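Local coordinates for protein VMB-1 metallo-beta-lactamase (Vibrio alginolyticus, PDB 6LF4) that probably hydrolyses beta-lactam antibiotics to substituted beta-amino acids with zinc as cofactor, as a class B metallo-beta-lactamase, at residues V165-N170 against H205-D210. Numbering follows the deposited sequence.
Sequences VKSLKN and HGEVGD. With ZN (zinc ion), chain F; LMP ((2~{S},3~{R},4~{S})-2-[(2~{S},3~{R})-1,3-bis(oxidanyl)-1-oxidanylidene-butan-2-yl]-4-[(3~{S},5~{S})-5-(dimethylcarbamoy l)pyrrolidin-3-yl]sulfanyl-3-methyl-3,4-dihydro-2~{H}-pyrrole-5-carboxylic acid), chain G.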
ATOM      1  N   VAL A 165       5.925   5.929  -2.678  1.00 27.73           N
ATOM      2  CA  VAL A 165       6.866   5.678  -3.799  1.00 29.70           C
ATOM      3  C   VAL A 165       6.168   6.033  -5.109  1.00 28.20           C
ATOM      4  O   VAL A 165       5.051   5.542  -5.328  1.00 31.51           O
ATOM      5  CB  VAL A 165       7.358   4.220  -3.798  1.00 31.41           C
ATOM      6  CG1 VAL A 165       8.259   3.950  -4.994  1.00 33.22           C
ATOM      7  CG2 VAL A 165       8.076   3.896  -2.490  1.00 31.30           C
ATOM      8  N   LYS A 166       6.830   6.825  -5.941  1.00 29.61           N
ATOM      9  CA  LYS A 166       6.294   7.209  -7.278  1.00 33.16           C
ATOM     10  C   LYS A 166       6.907   6.284  -8.344  1.00 34.12           C
ATOM     11  O   LYS A 166       8.044   5.796  -8.155  1.00 35.29           O
ATOM     12  CB  LYS A 166       6.554   8.700  -7.486  1.00 32.88           C
ATOM     13  CG  LYS A 166       5.903   9.614  -6.460  1.00 33.85           C
ATOM     14  CD  LYS A 166       4.383   9.612  -6.471  1.00 39.54           C
ATOM     15  CE  LYS A 166       3.782   9.695  -5.079  1.00 40.97           C
ATOM     16  NZ  LYS A 166       2.450   9.037  -4.979  1.00 43.10           N
ATOM     17  N   SER A 167       6.169   6.034  -9.426  1.00 37.45           N
ATOM     18  CA  SER A 167       6.649   5.313 -10.632  1.00 37.53           C
ATOM     19  C   SER A 167       7.736   6.156 -11.325  1.00 36.10           C
ATOM     20  O   SER A 167       7.798   7.377 -11.085  1.00 34.98           O
ATOM     21  CB  SER A 167       5.484   4.971 -11.529  1.00 41.19           C
ATOM     22  OG  SER A 167       4.975   6.141 -12.156  1.00 39.74           O
ATOM     23  N   LEU A 168       8.655   5.516 -12.050  1.00 37.95           N
ATOM     24  CA  LEU A 168       9.817   6.193 -12.698  1.00 41.37           C
ATOM     25  C   LEU A 168       9.340   7.342 -13.602  1.00 43.47           C
ATOM     26  O   LEU A 168       9.989   8.417 -13.593  1.00 44.83           O
ATOM     27  CB  LEU A 168      10.595   5.176 -13.535  1.00 45.93           C
ATOM     28  CG  LEU A 168      11.754   4.483 -12.828  1.00 49.33           C
ATOM     29  CD1 LEU A 168      12.446   3.510 -13.776  1.00 48.31           C
ATOM     30  CD2 LEU A 168      12.742   5.503 -12.278  1.00 53.36           C
ATOM     31  N   LYS A 169       8.269   7.090 -14.350  1.00 42.94           N
ATOM     32  CA  LYS A 169       7.672   7.987 -15.374  1.00 51.14           C
ATOM     33  C   LYS A 169       7.065   9.224 -14.710  1.00 47.55           C
ATOM     34  O   LYS A 169       7.024  10.285 -15.355  1.00 43.43           O
ATOM     35  CB  LYS A 169       6.570   7.248 -16.142  1.00 51.67           C
ATOM     36  CG  LYS A 169       7.066   6.366 -17.277  1.00 58.91           C
ATOM     37  CD  LYS A 169       6.098   5.269 -17.674  1.00 63.00           C
ATOM     38  CE  LYS A 169       4.649   5.708 -17.761  1.00 70.18           C
ATOM     39  NZ  LYS A 169       3.749   4.560 -18.036  1.00 70.41           N
ATOM     40  N   ASN A 170       6.551   9.082 -13.487  1.00 45.76           N
ATOM     41  CA  ASN A 170       5.881  10.206 -12.790  1.00 43.05           C
ATOM     42  C   ASN A 170       6.895  11.336 -12.706  1.00 40.16           C
ATOM     43  O   ASN A 170       8.070  11.064 -12.352  1.00 42.37           O
ATOM     44  CB  ASN A 170       5.313   9.807 -11.426  1.00 47.47           C
ATOM     45  CG  ASN A 170       4.096  10.626 -11.053  1.00 50.08           C
ATOM     46  OD1 ASN A 170       3.992  11.804 -11.414  1.00 52.84           O
ATOM     47  ND2 ASN A 170       3.178  10.014 -10.326  1.00 44.32           N
ATOM     48  N   HIS A 205       0.674   3.658  -7.582  1.00 32.71           N
ATOM     49  CA  HIS A 205       0.167   3.908  -8.957  1.00 35.90           C
ATOM     50  C   HIS A 205       1.335   3.800  -9.934  1.00 39.15           C
ATOM     51  O   HIS A 205       2.432   4.355  -9.634  1.00 43.65           O
ATOM     52  CB  HIS A 205      -0.490   5.296  -9.115  1.00 33.26           C
ATOM     53  CG  HIS A 205      -1.367   5.700  -7.979  1.00 31.71           C
ATOM     54  ND1 HIS A 205      -2.712   5.326  -7.889  1.00 34.64           N
ATOM     55  CD2 HIS A 205      -1.102   6.446  -6.888  1.00 35.16           C
ATOM     56  CE1 HIS A 205      -3.226   5.839  -6.788  1.00 34.44           C
ATOM     57  NE2 HIS A 205      -2.251   6.532  -6.150  1.00 35.31           N
ATOM     58  N   GLY A 206       1.093   3.158 -11.075  1.00 40.35           N
ATOM     59  CA  GLY A 206       2.067   3.113 -12.172  1.00 38.77           C
ATOM     60  C   GLY A 206       2.882   1.843 -12.108  1.00 41.33           C
ATOM     61  O   GLY A 206       2.544   0.959 -11.319  1.00 40.30           O
ATOM     62  N   GLU A 207       3.947   1.798 -12.892  1.00 40.35           N
ATOM     63  CA  GLU A 207       4.648   0.555 -13.287  1.00 45.68           C
ATOM     64  C   GLU A 207       5.507   0.087 -12.097  1.00 39.74           C
ATOM     65  O   GLU A 207       6.144   0.946 -11.465  1.00 39.57           O
ATOM     66  CB  GLU A 207       5.495   0.819 -14.546  1.00 49.20           C
ATOM     67  CG  GLU A 207       5.024   1.978 -15.429  1.00 55.92           C
ATOM     68  CD  GLU A 207       5.272   3.402 -14.912  1.00 59.68           C
ATOM     69  OE1 GLU A 207       6.473   3.818 -14.764  1.00 52.92           O
ATOM     70  OE2 GLU A 207       4.258   4.108 -14.641  1.00 51.85           O
ATOM     71  N   VAL A 208       5.575  -1.219 -11.837  1.00 41.07           N
ATOM     72  CA  VAL A 208       6.557  -1.819 -10.883  1.00 37.48           C
ATOM     73  C   VAL A 208       7.956  -1.590 -11.463  1.00 41.44           C
ATOM     74  O   VAL A 208       8.079  -1.453 -12.694  1.00 45.84           O
ATOM     75  CB  VAL A 208       6.256  -3.308 -10.582  1.00 41.02           C
ATOM     76  CG1 VAL A 208       4.841  -3.497 -10.072  1.00 38.80           C
ATOM     77  CG2 VAL A 208       6.498  -4.230 -11.771  1.00 40.25           C
ATOM     78  N   GLY A 209       8.973  -1.461 -10.616  1.00 37.50           N
ATOM     79  CA  GLY A 209      10.367  -1.368 -11.076  1.00 36.85           C
ATOM     80  C   GLY A 209      11.346  -1.862 -10.040  1.00 35.95           C
ATOM     81  O   GLY A 209      10.966  -2.654  -9.181  1.00 35.52           O
ATOM     82  N   ASP A 210      12.566  -1.359 -10.117  1.00 43.75           N
ATOM     83  CA  ASP A 210      13.679  -1.714  -9.208  1.00 47.90           C
ATOM     84  C   ASP A 210      13.811  -0.580  -8.179  1.00 41.41           C
ATOM     85  O   ASP A 210      12.895   0.249  -8.085  1.00 41.79           O
ATOM     86  CB  ASP A 210      14.915  -2.046 -10.053  1.00 44.60           C
ATOM     87  CG  ASP A 210      15.373  -0.950 -10.999  1.00 52.11           C
ATOM     88  OD1 ASP A 210      14.973   0.224 -10.799  1.00 52.42           O
ATOM     89  OD2 ASP A 210      16.141  -1.278 -11.931  1.00 57.53           O
TER
HETATM   90 ZN    ZN F 302      -2.327   7.096  -4.103  1.00 50.81          ZN
HETATM   91  C1  LMP G 303      -4.054  10.586  -6.836  1.00 80.33           C
HETATM   92  C2  LMP G 303      -2.552  10.860  -7.025  1.00 79.98           C
HETATM   93  C3  LMP G 303      -1.908   9.950  -6.008  1.00 75.81           C
HETATM   94  O7A LMP G 303      -0.677  10.559 -11.486  1.00 95.96           O
HETATM   95  C6A LMP G 303      -1.207   9.699 -12.190  1.00 93.67           C
HETATM   96  N7A LMP G 303      -0.956   9.591 -13.509  1.00 93.61           N
HETATM   97  C9A LMP G 303       0.094  10.372 -14.167  1.00 90.50           C
HETATM   98  C8A LMP G 303      -1.716   8.684 -14.372  1.00 91.00           C
HETATM   99  C5A LMP G 303      -2.190   8.690 -11.610  1.00 93.10           C
HETATM  100  C2A LMP G 303      -3.351   9.388 -10.887  1.00 87.88           C
HETATM  101  N3A LMP G 303      -1.553   7.848 -10.587  1.00 86.87           N
HETATM  102  C4A LMP G 303      -2.389   7.810  -9.383  1.00 84.35           C
HETATM  103  C1A LMP G 303      -3.062   9.169  -9.409  1.00 87.04           C
HETATM  104  S21 LMP G 303      -1.998  10.465  -8.721  1.00 82.43           S
HETATM  105  C31 LMP G 303      -0.689  10.088  -5.547  1.00 60.34           C
HETATM  106  O31 LMP G 303      -0.244  11.212  -5.402  1.00 60.72           O
HETATM  107  O32 LMP G 303      -0.049   9.088  -5.282  1.00 66.68           O
HETATM  108  N4  LMP G 303      -2.695   9.004  -5.627  1.00 74.51           N
HETATM  109  C11 LMP G 303      -4.864  11.822  -6.480  1.00 82.22           C
HETATM  110  C5  LMP G 303      -4.095   9.464  -5.791  1.00 78.89           C
HETATM  111  C6  LMP G 303      -4.663   9.903  -4.441  1.00 73.03           C
HETATM  112  C61 LMP G 303      -5.953   9.158  -4.076  1.00 74.46           C
HETATM  113  O62 LMP G 303      -6.965   9.502  -5.020  1.00 81.00           O
HETATM  114  C62 LMP G 303      -6.438   9.461  -2.677  1.00 69.73           C
HETATM  115  C7  LMP G 303      -3.634   9.838  -3.306  1.00 63.67           C
HETATM  116  O71 LMP G 303      -3.160  10.919  -2.904  1.00 60.61           O
HETATM  117  O72 LMP G 303      -3.345   8.708  -2.862  1.00 40.51           O
HETATM  118  O   HOH W   1       2.547   6.141  -6.211  1.00 34.78           O
HETATM  119  O   HOH W   2       7.871   2.700 -12.422  1.00 43.92           O
HETATM  120  O   HOH W   3       2.691   6.857  -9.145  1.00 33.80           O
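Glu207 reaches across to Ser167 and Lys169 with a chain that turns back at chi2 (74°), which brings its carboxylate up against their side chains. Glu207 OE2 accepts a weak hydrogen bond from Ser167 OG at 3.3 Å and forms a long, weak salt bridge with Lys169 NZ at 3.5 Å. The lysine chain crosses the glutamate at about a right angle, its CD lying 3.3 Å from Glu207 OE1, so the aliphatic part of the lysine also touches the carboxylate. One water clamps the same corner: it accepts from Leu168 N and donates to both Glu207 O and Glu207 OE1. Farther in, Ser167 CB rests 3.6 Å from His205 O and, because Gly206 has no side chain, can approach Gly206 CA to 3.9 Å.

The two loops follow strands 158-162 and 200-203, parallel neighbours in one sheet of the metallo-beta-lactamase fold, and lead away from the zinc site. There His205 NE2 binds zinc at 2.1 Å, completing a site with Asp86 and Cys163, while the hydrolysed carbapenem adds its N4 and O72. His205 ND1 hydrogen-bonds to Gly37 O, which together with the metal bond fixes the ring's rotation. Lys166 NZ lies 2.5 Å from carboxylate O32 of the ligand and is hydrogen-bonded to Cys163 O; its positive charge probably helps hold that carboxylate. A second water ties Lys166 NZ and Val165 O to His205 N, the last weakly. Behind the 165-170 loop stands helix 212-224, where Thr217 OG1 meets Lys166 N and Leu168 packs on Leu213 and His216.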